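Local coordinates for protein chitin elicitor receptor kinase 1 (Arabidopsis thaliana, PDB 4EBY) that probably senses fungal chitin at the cell surface through its LysM ectodomain and dimerises to activate plant immune signalling, at residues D40-Y45 and V61-P66. Sequence-based numbering, arbitrary orientation.
Sequences DPILRY and VLVPFP
Pro64 fits its ring into an angle formed by Tyr45, Ile42 and the backbone of Pro41. Its CB lies 3.9 Å from CE2 of Tyr45, and the two side chains cross obliquely. On the helix side, Pro64 CG sits 3.5 Å from the carbonyl O of Pro41. That same oxygen lies in plane at the edge of the Tyr45 ring. Ile42 meets the strand with two branches. CG2, anti to the backbone N, reaches 3.7 Å from Leu62 O and 3.9 Å from Val61 CG1. CG1 rests 4.1 Å from Val63 CG1, with the two side chains running alongside each other in one direction. Leu62 CD1 packs 3.7 Å from Tyr45 O. No hydrogen bond crosses directly between the segments. Instead the side-chain amide of Asn46 bridges them, bonding through ND2 to both Ile42 O and Leu62 O. Outside this shell, Leu20 and Asn24 of helix 20-26 touch Ile42, and Ile23 touches Val63. Leu9 of the adjacent antiparallel strand 8-13 meets both Tyr45 and Pro64. The contact thus packs short helix 40-43 against strand 60-70, consistent with the strand-helix-helix-strand order of a LysM fold.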
ATOM      1  N   ASP A  40     -15.293  -6.214   5.658  1.00 19.06           N
ATOM      2  CA  ASP A  40     -15.410  -6.911   4.373  1.00 20.49           C
ATOM      3  C   ASP A  40     -14.600  -6.306   3.217  1.00 20.13           C
ATOM      4  O   ASP A  40     -14.029  -7.044   2.410  1.00 19.73           O
ATOM      5  CB  ASP A  40     -16.884  -7.061   3.962  1.00 21.39           C
ATOM      6  CG  ASP A  40     -17.641  -8.053   4.831  1.00 29.81           C
ATOM      7  OD1 ASP A  40     -17.027  -8.738   5.682  1.00 31.04           O
ATOM      8  OD2 ASP A  40     -18.866  -8.167   4.635  1.00 32.66           O
ATOM      9  N   PRO A  41     -14.545  -4.969   3.108  1.00 17.78           N
ATOM     10  CA  PRO A  41     -13.796  -4.420   1.967  1.00 17.47           C
ATOM     11  C   PRO A  41     -12.338  -4.891   1.933  1.00 16.88           C
ATOM     12  O   PRO A  41     -11.789  -5.118   0.860  1.00 19.67           O
ATOM     13  CB  PRO A  41     -13.877  -2.900   2.192  1.00 18.95           C
ATOM     14  CG  PRO A  41     -15.148  -2.729   2.894  1.00 19.45           C
ATOM     15  CD  PRO A  41     -15.245  -3.911   3.858  1.00 21.99           C
ATOM     16  N   ILE A  42     -11.728  -5.033   3.103  1.00 16.35           N
ATOM     17  CA  ILE A  42     -10.388  -5.587   3.212  1.00 13.35           C
ATOM     18  C   ILE A  42     -10.366  -7.112   3.091  1.00 15.14           C
ATOM     19  O   ILE A  42      -9.556  -7.671   2.339  1.00 17.76           O
ATOM     20  CB  ILE A  42      -9.734  -5.162   4.539  1.00 15.45           C
ATOM     21  CG1 ILE A  42      -9.509  -3.656   4.513  1.00 17.33           C
ATOM     22  CG2 ILE A  42      -8.402  -5.870   4.723  1.00 17.11           C
ATOM     23  CD1 ILE A  42      -9.114  -3.098   5.898  1.00 16.74           C
ATOM     24  N   LEU A  43     -11.255  -7.785   3.816  1.00 16.66           N
ATOM     25  CA  LEU A  43     -11.235  -9.241   3.844  1.00 18.03           C
ATOM     26  C   LEU A  43     -11.430  -9.864   2.459  1.00 19.52           C
ATOM     27  O   LEU A  43     -10.902 -10.941   2.189  1.00 21.71           O
ATOM     28  CB  LEU A  43     -12.260  -9.801   4.827  1.00 18.02           C
ATOM     29  CG  LEU A  43     -11.938  -9.462   6.295  1.00 22.22           C
ATOM     30  CD1 LEU A  43     -13.051  -9.941   7.189  1.00 21.87           C
ATOM     31  CD2 LEU A  43     -10.606 -10.100   6.701  1.00 23.54           C
ATOM     32  N   ARG A  44     -12.188  -9.197   1.595  1.00 16.57           N
ATOM     33  CA  ARG A  44     -12.414  -9.748   0.246  1.00 18.81           C
ATOM     34  C   ARG A  44     -11.133  -9.951  -0.527  1.00 20.43           C
ATOM     35  O   ARG A  44     -11.072 -10.806  -1.404  1.00 20.98           O
ATOM     36  CB  ARG A  44     -13.295  -8.819  -0.574  1.00 23.47           C
ATOM     37  CG  ARG A  44     -14.730  -8.955  -0.294  1.00 30.83           C
ATOM     38  CD  ARG A  44     -15.475  -7.983  -1.163  1.00 38.67           C
ATOM     39  NE  ARG A  44     -16.852  -7.918  -0.729  1.00 40.67           N
ATOM     40  CZ  ARG A  44     -17.374  -6.894  -0.077  1.00 42.71           C
ATOM     41  NH1 ARG A  44     -16.637  -5.818   0.185  1.00 41.97           N
ATOM     42  NH2 ARG A  44     -18.642  -6.945   0.283  1.00 40.95           N
ATOM     43  N   TYR A  45     -10.118  -9.152  -0.226  1.00 17.46           N
ATOM     44  CA  TYR A  45      -8.828  -9.263  -0.901  1.00 20.00           C
ATOM     45  C   TYR A  45      -7.842 -10.154  -0.154  1.00 21.83           C
ATOM     46  O   TYR A  45      -6.693 -10.280  -0.564  1.00 23.68           O
ATOM     47  CB  TYR A  45      -8.224  -7.866  -1.130  1.00 17.24           C
ATOM     48  CG  TYR A  45      -9.000  -7.065  -2.152  1.00 18.35           C
ATOM     49  CD1 TYR A  45      -8.770  -7.232  -3.537  1.00 19.98           C
ATOM     50  CD2 TYR A  45      -9.991  -6.191  -1.751  1.00 19.46           C
ATOM     51  CE1 TYR A  45      -9.507  -6.505  -4.457  1.00 20.63           C
ATOM     52  CE2 TYR A  45     -10.727  -5.461  -2.662  1.00 19.71           C
ATOM     53  CZ  TYR A  45     -10.482  -5.628  -4.015  1.00 22.54           C
ATOM     54  OH  TYR A  45     -11.244  -4.900  -4.896  1.00 25.01           O
ATOM     55  N   VAL A  61      -1.161  -7.982   4.652  1.00 16.75           N
ATOM     56  CA  VAL A  61      -2.577  -7.732   4.423  1.00 15.79           C
ATOM     57  C   VAL A  61      -2.737  -6.758   3.268  1.00 16.62           C
ATOM     58  O   VAL A  61      -2.097  -5.700   3.240  1.00 16.49           O
ATOM     59  CB  VAL A  61      -3.257  -7.148   5.689  1.00 18.15           C
ATOM     60  CG1 VAL A  61      -4.735  -6.817   5.428  1.00 17.47           C
ATOM     61  CG2 VAL A  61      -3.099  -8.109   6.872  1.00 18.82           C
ATOM     62  N   LEU A  62      -3.576  -7.121   2.302  1.00 16.63           N
ATOM     63  CA  LEU A  62      -3.859  -6.251   1.160  1.00 17.38           C
ATOM     64  C   LEU A  62      -5.037  -5.338   1.468  1.00 17.56           C
ATOM     65  O   LEU A  62      -6.093  -5.806   1.880  1.00 16.83           O
ATOM     66  CB  LEU A  62      -4.182  -7.097  -0.082  1.00 16.51           C
ATOM     67  CG  LEU A  62      -2.988  -7.831  -0.668  1.00 18.69           C
ATOM     68  CD1 LEU A  62      -3.470  -8.817  -1.720  1.00 20.40           C
ATOM     69  CD2 LEU A  62      -1.997  -6.828  -1.264  1.00 20.01           C
ATOM     70  N   VAL A  63      -4.862  -4.039   1.256  1.00 14.51           N
ATOM     71  CA  VAL A  63      -5.929  -3.093   1.569  1.00 14.40           C
ATOM     72  C   VAL A  63      -6.302  -2.277   0.340  1.00 13.99           C
ATOM     73  O   VAL A  63      -5.452  -1.563  -0.208  1.00 15.30           O
ATOM     74  CB  VAL A  63      -5.477  -2.117   2.708  1.00 16.42           C
ATOM     75  CG1 VAL A  63      -6.601  -1.139   3.109  1.00 17.86           C
ATOM     76  CG2 VAL A  63      -5.001  -2.889   3.930  1.00 18.01           C
ATOM     77  N   PRO A  64      -7.574  -2.321  -0.090  1.00 14.61           N
ATOM     78  CA  PRO A  64      -7.930  -1.491  -1.249  1.00 14.58           C
ATOM     79  C   PRO A  64      -8.001  -0.009  -0.887  1.00 15.25           C
ATOM     80  O   PRO A  64      -8.412   0.331   0.234  1.00 15.45           O
ATOM     81  CB  PRO A  64      -9.318  -2.007  -1.633  1.00 15.28           C
ATOM     82  CG  PRO A  64      -9.914  -2.422  -0.271  1.00 15.89           C
ATOM     83  CD  PRO A  64      -8.751  -3.016   0.500  1.00 14.97           C
ATOM     84  N   PHE A  65      -7.577   0.856  -1.805  1.00 15.14           N
ATOM     85  CA  PHE A  65      -7.668   2.307  -1.588  1.00 17.18           C
ATOM     86  C   PHE A  65      -7.814   3.054  -2.921  1.00 16.56           C
ATOM     87  O   PHE A  65      -7.534   2.486  -3.985  1.00 17.89           O
ATOM     88  CB  PHE A  65      -6.476   2.820  -0.763  1.00 15.49           C
ATOM     89  CG  PHE A  65      -5.136   2.767  -1.483  1.00 15.18           C
ATOM     90  CD1 PHE A  65      -4.601   3.929  -2.019  1.00 15.05           C
ATOM     91  CD2 PHE A  65      -4.406   1.590  -1.566  1.00 15.06           C
ATOM     92  CE1 PHE A  65      -3.351   3.922  -2.655  1.00 17.18           C
ATOM     93  CE2 PHE A  65      -3.141   1.566  -2.212  1.00 14.86           C
ATOM     94  CZ  PHE A  65      -2.616   2.736  -2.742  1.00 16.75           C
ATOM     95  N   PRO A  66      -8.295   4.307  -2.884  1.00 17.40           N
ATOM     96  CA  PRO A  66      -8.477   5.032  -4.159  1.00 19.33           C
ATOM     97  C   PRO A  66      -7.134   5.440  -4.744  1.00 19.14           C
ATOM     98  O   PRO A  66      -6.205   5.749  -4.005  1.00 21.95           O
ATOM     99  CB  PRO A  66      -9.235   6.307  -3.747  1.00 24.44           C
ATOM    100  CG  PRO A  66      -9.793   6.009  -2.358  1.00 23.70           C
ATOM    101  CD  PRO A  66      -8.801   5.072  -1.729  1.00 20.46           C
TER